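Local coordinates for uncharacterized conserved protein of COG5135 (Nostoc punctiforme, PDB 2I51), which binds flavin mononucleotide and is probably a flavin-dependent oxidoreductase related to pyridoxamine 5'-phosphate oxidases, with no known substrate, at residues L55-T59 and M113-L117. Numbering follows the deposited sequence.
With FMN (flavin mononucleotide), chain C; EDO (1,2-ethanediol), chain E.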
ATOM      1  N   LEU A  55     -10.244  -7.204  11.165  1.00 14.79           N
ATOM      2  CA  LEU A  55      -8.925  -6.668  11.583  1.00 14.63           C
ATOM      3  C   LEU A  55      -9.075  -5.297  12.227  1.00 14.74           C
ATOM      4  O   LEU A  55      -9.870  -4.473  11.722  1.00 15.15           O
ATOM      5  CB  LEU A  55      -8.016  -6.502  10.350  1.00 14.97           C
ATOM      6  CG  LEU A  55      -7.616  -7.768   9.601  1.00 16.33           C
ATOM      7  CD1 LEU A  55      -8.757  -8.388   8.720  1.00 15.80           C
ATOM      8  CD2 LEU A  55      -6.440  -7.381   8.689  1.00 19.08           C
ATOM      9  N   ARG A  56      -8.306  -5.063  13.291  1.00 14.65           N
ATOM     10  CA  ARG A  56      -8.306  -3.812  14.065  1.00 14.71           C
ATOM     11  C   ARG A  56      -7.145  -2.925  13.721  1.00 14.68           C
ATOM     12  O   ARG A  56      -5.989  -3.368  13.634  1.00 14.20           O
ATOM     13  CB  ARG A  56      -8.217  -4.105  15.579  1.00 15.18           C
ATOM     14  CG  ARG A  56      -9.273  -4.937  16.123  1.00 16.56           C
ATOM     15  CD  ARG A  56      -9.255  -4.901  17.659  1.00 14.37           C
ATOM     16  NE  ARG A  56      -7.985  -5.331  18.215  1.00 16.47           N
ATOM     17  CZ  ARG A  56      -7.651  -5.270  19.500  1.00 17.65           C
ATOM     18  NH1 ARG A  56      -8.512  -4.831  20.441  1.00 17.43           N
ATOM     19  NH2 ARG A  56      -6.428  -5.632  19.868  1.00 20.80           N
ATOM     20  N   PHE A  57      -7.455  -1.619  13.584  1.00 14.68           N
ATOM     21  CA  PHE A  57      -6.472  -0.566  13.451  1.00 14.44           C
ATOM     22  C   PHE A  57      -6.987   0.623  14.283  1.00 15.55           C
ATOM     23  O   PHE A  57      -8.176   0.650  14.662  1.00 15.71           O
ATOM     24  CB  PHE A  57      -6.383  -0.119  12.001  1.00 15.92           C
ATOM     25  CG  PHE A  57      -6.176  -1.252  11.047  1.00 14.15           C
ATOM     26  CD1 PHE A  57      -4.914  -1.697  10.794  1.00 17.02           C
ATOM     27  CD2 PHE A  57      -7.234  -1.861  10.447  1.00 18.74           C
ATOM     28  CE1 PHE A  57      -4.714  -2.769   9.946  1.00 16.62           C
ATOM     29  CE2 PHE A  57      -7.062  -2.905   9.563  1.00 19.28           C
ATOM     30  CZ  PHE A  57      -5.764  -3.360   9.331  1.00 15.61           C
ATOM     31  N   ILE A  58      -6.116   1.596  14.494  1.00 15.25           N
ATOM     32  CA  ILE A  58      -6.500   2.869  15.094  1.00 14.32           C
ATOM     33  C   ILE A  58      -6.142   3.990  14.151  1.00 16.00           C
ATOM     34  O   ILE A  58      -5.204   3.860  13.331  1.00 16.01           O
ATOM     35  CB  ILE A  58      -5.840   3.070  16.475  1.00 14.08           C
ATOM     36  CG1 ILE A  58      -4.345   3.339  16.384  1.00 16.48           C
ATOM     37  CG2 ILE A  58      -6.209   1.917  17.389  1.00 15.99           C
ATOM     38  CD1 ILE A  58      -3.602   3.548  17.742  1.00 18.22           C
ATOM     39  N   THR A  59      -6.872   5.085  14.272  1.00 14.57           N
ATOM     40  CA  THR A  59      -6.582   6.284  13.491  1.00 14.84           C
ATOM     41  C   THR A  59      -7.183   7.484  14.177  1.00 15.34           C
ATOM     42  O   THR A  59      -8.017   7.350  15.079  1.00 15.49           O
ATOM     43  CB  THR A  59      -7.002   6.153  12.023  1.00 18.09           C
ATOM     44  OG1 THR A  59      -6.257   7.073  11.212  1.00 22.08           O
ATOM     45  CG2 THR A  59      -8.505   6.346  11.854  1.00 19.35           C
HETATM   46  N   MSE A 113      -9.648  -1.256  22.907  1.00 12.87           N
HETATM   47  CA  MSE A 113      -8.470  -0.959  22.106  1.00 13.41           C
HETATM   48  C   MSE A 113      -7.647   0.170  22.725  1.00 12.92           C
HETATM   49  O   MSE A 113      -6.414   0.102  22.831  1.00 14.11           O
HETATM   50  CB  MSE A 113      -8.881  -0.632  20.693  1.00 15.15           C
HETATM   51  CG  MSE A 113      -7.793  -0.222  19.714  1.00 15.70           C
HETATM   52 SE   MSE A 113      -6.870  -1.740  18.914  0.75 20.94          SE
HETATM   53  CE  MSE A 113      -5.582  -1.838  20.190  1.00 19.25           C
ATOM     54  N   TRP A 114      -8.322   1.259  23.078  1.00 12.82           N
ATOM     55  CA  TRP A 114      -7.661   2.397  23.727  1.00 13.42           C
ATOM     56  C   TRP A 114      -6.844   1.950  24.920  1.00 13.14           C
ATOM     57  O   TRP A 114      -5.700   2.363  25.122  1.00 13.47           O
ATOM     58  CB  TRP A 114      -8.742   3.409  24.201  1.00 12.74           C
ATOM     59  CG  TRP A 114      -8.179   4.584  24.916  1.00 11.05           C
ATOM     60  CD1 TRP A 114      -8.247   4.824  26.268  1.00 12.69           C
ATOM     61  CD2 TRP A 114      -7.502   5.696  24.346  1.00 12.10           C
ATOM     62  NE1 TRP A 114      -7.678   6.030  26.556  1.00 11.91           N
ATOM     63  CE2 TRP A 114      -7.204   6.592  25.400  1.00 11.65           C
ATOM     64  CE3 TRP A 114      -7.105   6.024  23.059  1.00 11.48           C
ATOM     65  CZ2 TRP A 114      -6.563   7.782  25.192  1.00 12.17           C
ATOM     66  CZ3 TRP A 114      -6.460   7.240  22.862  1.00 13.58           C
ATOM     67  CH2 TRP A 114      -6.191   8.085  23.929  1.00 12.62           C
ATOM     68  N   GLN A 115      -7.463   1.141  25.772  1.00 13.34           N
ATOM     69  CA  GLN A 115      -6.838   0.689  27.000  1.00 13.76           C
ATOM     70  C   GLN A 115      -5.628  -0.236  26.761  1.00 15.19           C
ATOM     71  O   GLN A 115      -4.704  -0.257  27.596  1.00 16.41           O
ATOM     72  CB  GLN A 115      -7.869   0.003  27.867  1.00 15.86           C
ATOM     73  CG  GLN A 115      -8.885   1.011  28.407  1.00 14.61           C
ATOM     74  CD  GLN A 115      -9.889   0.368  29.317  1.00 16.70           C
ATOM     75  OE1 GLN A 115      -9.812  -0.846  29.553  1.00 20.63           O
ATOM     76  NE2 GLN A 115     -10.878   1.126  29.784  1.00 14.23           N
ATOM     77  N   GLU A 116      -5.651  -0.972  25.658  1.00 14.84           N
ATOM     78  CA  GLU A 116      -4.596  -1.902  25.315  1.00 15.18           C
ATOM     79  C   GLU A 116      -3.373  -1.236  24.730  1.00 17.17           C
ATOM     80  O   GLU A 116      -2.279  -1.852  24.632  1.00 18.31           O
ATOM     81  CB  GLU A 116      -5.177  -2.943  24.318  1.00 16.03           C
ATOM     82  CG  GLU A 116      -6.141  -3.874  24.987  1.00 20.74           C
ATOM     83  CD  GLU A 116      -7.111  -4.661  24.093  1.00 25.22           C
ATOM     84  OE1 GLU A 116      -6.982  -4.593  22.858  1.00 26.96           O
ATOM     85  OE2 GLU A 116      -8.001  -5.369  24.662  1.00 27.23           O
ATOM     86  N   LEU A 117      -3.512  -0.011  24.269  1.00 14.89           N
ATOM     87  CA  LEU A 117      -2.397   0.716  23.726  1.00 15.15           C
ATOM     88  C   LEU A 117      -1.296   1.006  24.738  1.00 17.10           C
ATOM     89  O   LEU A 117      -1.520   1.041  25.944  1.00 16.82           O
ATOM     90  CB  LEU A 117      -2.855   2.039  23.141  1.00 15.44           C
ATOM     91  CG  LEU A 117      -3.864   1.961  21.991  1.00 14.11           C
ATOM     92  CD1 LEU A 117      -4.202   3.386  21.574  1.00 15.94           C
ATOM     93  CD2 LEU A 117      -3.333   1.176  20.795  1.00 17.93           C
TER
HETATM   94  N1  FMN C 300      -1.552   6.143  10.818  1.00 10.57           N
HETATM   95  C2  FMN C 300      -2.678   5.771  11.451  1.00 13.59           C
HETATM   96  O2  FMN C 300      -3.720   6.431  11.377  1.00 15.73           O
HETATM   97  N3  FMN C 300      -2.698   4.588  12.163  1.00 13.29           N
HETATM   98  C4  FMN C 300      -1.604   3.784  12.285  1.00 13.00           C
HETATM   99  O4  FMN C 300      -1.672   2.618  12.827  1.00 13.19           O
HETATM  100  C4A FMN C 300      -0.436   4.155  11.638  1.00 11.01           C
HETATM  101  N5  FMN C 300       0.714   3.392  11.746  1.00 12.49           N
HETATM  102  C5A FMN C 300       1.807   3.721  10.900  1.00 11.36           C
HETATM  103  C6  FMN C 300       2.918   2.906  10.903  1.00 11.20           C
HETATM  104  C7  FMN C 300       4.048   3.182  10.115  1.00 11.07           C
HETATM  105  C7M FMN C 300       5.127   2.144   9.948  1.00 13.80           C
HETATM  106  C8  FMN C 300       4.023   4.357   9.366  1.00 10.38           C
HETATM  107  C8M FMN C 300       5.104   4.577   8.299  1.00 12.84           C
HETATM  108  C9  FMN C 300       2.908   5.197   9.378  1.00 11.36           C
HETATM  109  C9A FMN C 300       1.813   4.903  10.178  1.00 11.44           C
HETATM  110  N10 FMN C 300       0.710   5.724  10.227  1.00 12.20           N
HETATM  111  C10 FMN C 300      -0.421   5.350  10.886  1.00 11.26           C
HETATM  112  C1' FMN C 300       0.721   7.100   9.570  1.00 12.17           C
HETATM  113  C2' FMN C 300       0.008   6.974   8.218  1.00 12.35           C
HETATM  114  O2' FMN C 300       0.801   6.190   7.291  1.00 11.53           O
HETATM  115  C3' FMN C 300      -0.380   8.330   7.596  1.00 13.45           C
HETATM  116  O3' FMN C 300       0.786   9.128   7.548  1.00 14.05           O
HETATM  117  C4' FMN C 300      -1.418   8.994   8.525  1.00 15.24           C
HETATM  118  O4' FMN C 300      -2.403   8.096   9.046  1.00 16.35           O
HETATM  119  C5' FMN C 300      -2.158  10.042   7.696  1.00 15.93           C
HETATM  120  O5' FMN C 300      -2.796   9.396   6.601  1.00 13.89           O
HETATM  121  P   FMN C 300      -4.055  10.049   5.920  1.00 15.46           P
HETATM  122  O1P FMN C 300      -5.237  10.008   6.819  1.00 16.15           O
HETATM  123  O2P FMN C 300      -3.649  11.525   5.610  1.00 19.37           O
HETATM  124  O3P FMN C 300      -4.254   9.362   4.608  1.00 16.60           O
HETATM  125  C1  EDO E 302      -8.430  -3.909  27.326  1.00 46.16           C
HETATM  126  O1  EDO E 302      -8.097  -5.303  27.305  1.00 57.56           O
HETATM  127  C2  EDO E 302      -9.269  -3.604  28.549  1.00 44.57           C
HETATM  128  O2  EDO E 302      -8.392  -3.063  29.534  1.00 47.78           O
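Arg56 and Ile58, on the flavin-binding strand 55-60 of the antiparallel sheet, pack against Met113 and Glu116 in the C-terminal part of helix 107-116 and against Leu117, which follows. Met113 is a selenomethionine; it and Arg56 approach from opposite directions, and its SE sits over the centre of one guanidinium face, 3.7 Å from Arg56 CZ. A chi1 of 177° sets Met113 CG against Ile58 CG2 at 3.5 Å, and the bends at chi2 and chi3 carry SE and CE to the guanidinium. Farther along, Ile58 CD1 meets Leu117 CD2 tip to tip at 3.9 Å.

The guanidinium meets Glu116 with its edge, end-on, NH1 and NH2 both reaching OE1. The bond from Arg56 NH1 to Glu116 OE1, 2.9 Å, is the straighter and arrives on the syn side of the carboxylate; Arg56 NH2 is 3.2 Å from Glu116 OE1, nearly in line with its C-O bond. OE1 lies close to the guanidinium plane, although the two flat groups are turned 58° apart. NH2 also bonds to the carbonyl of Arg46, which helps fix the rotation of the group. Replacing Arg56 by alanine would probably cost Glu116 OE1 this charged mate and take away the flat group over Met113 SE.

The same strand also holds the cofactor: FMN N3 donates almost straight to Ile58 O at 2.9 Å, and Thr59 OG1, also bonded to Lys65, reaches FMN O2 at 2.6 Å. A strand whose backbone meets the flavin's pyrimidine ring while its Arg56 and Ile58 side chains pack on a helix is consistent with the FMN-binding fold of the pyridoxamine 5'-phosphate oxidase family.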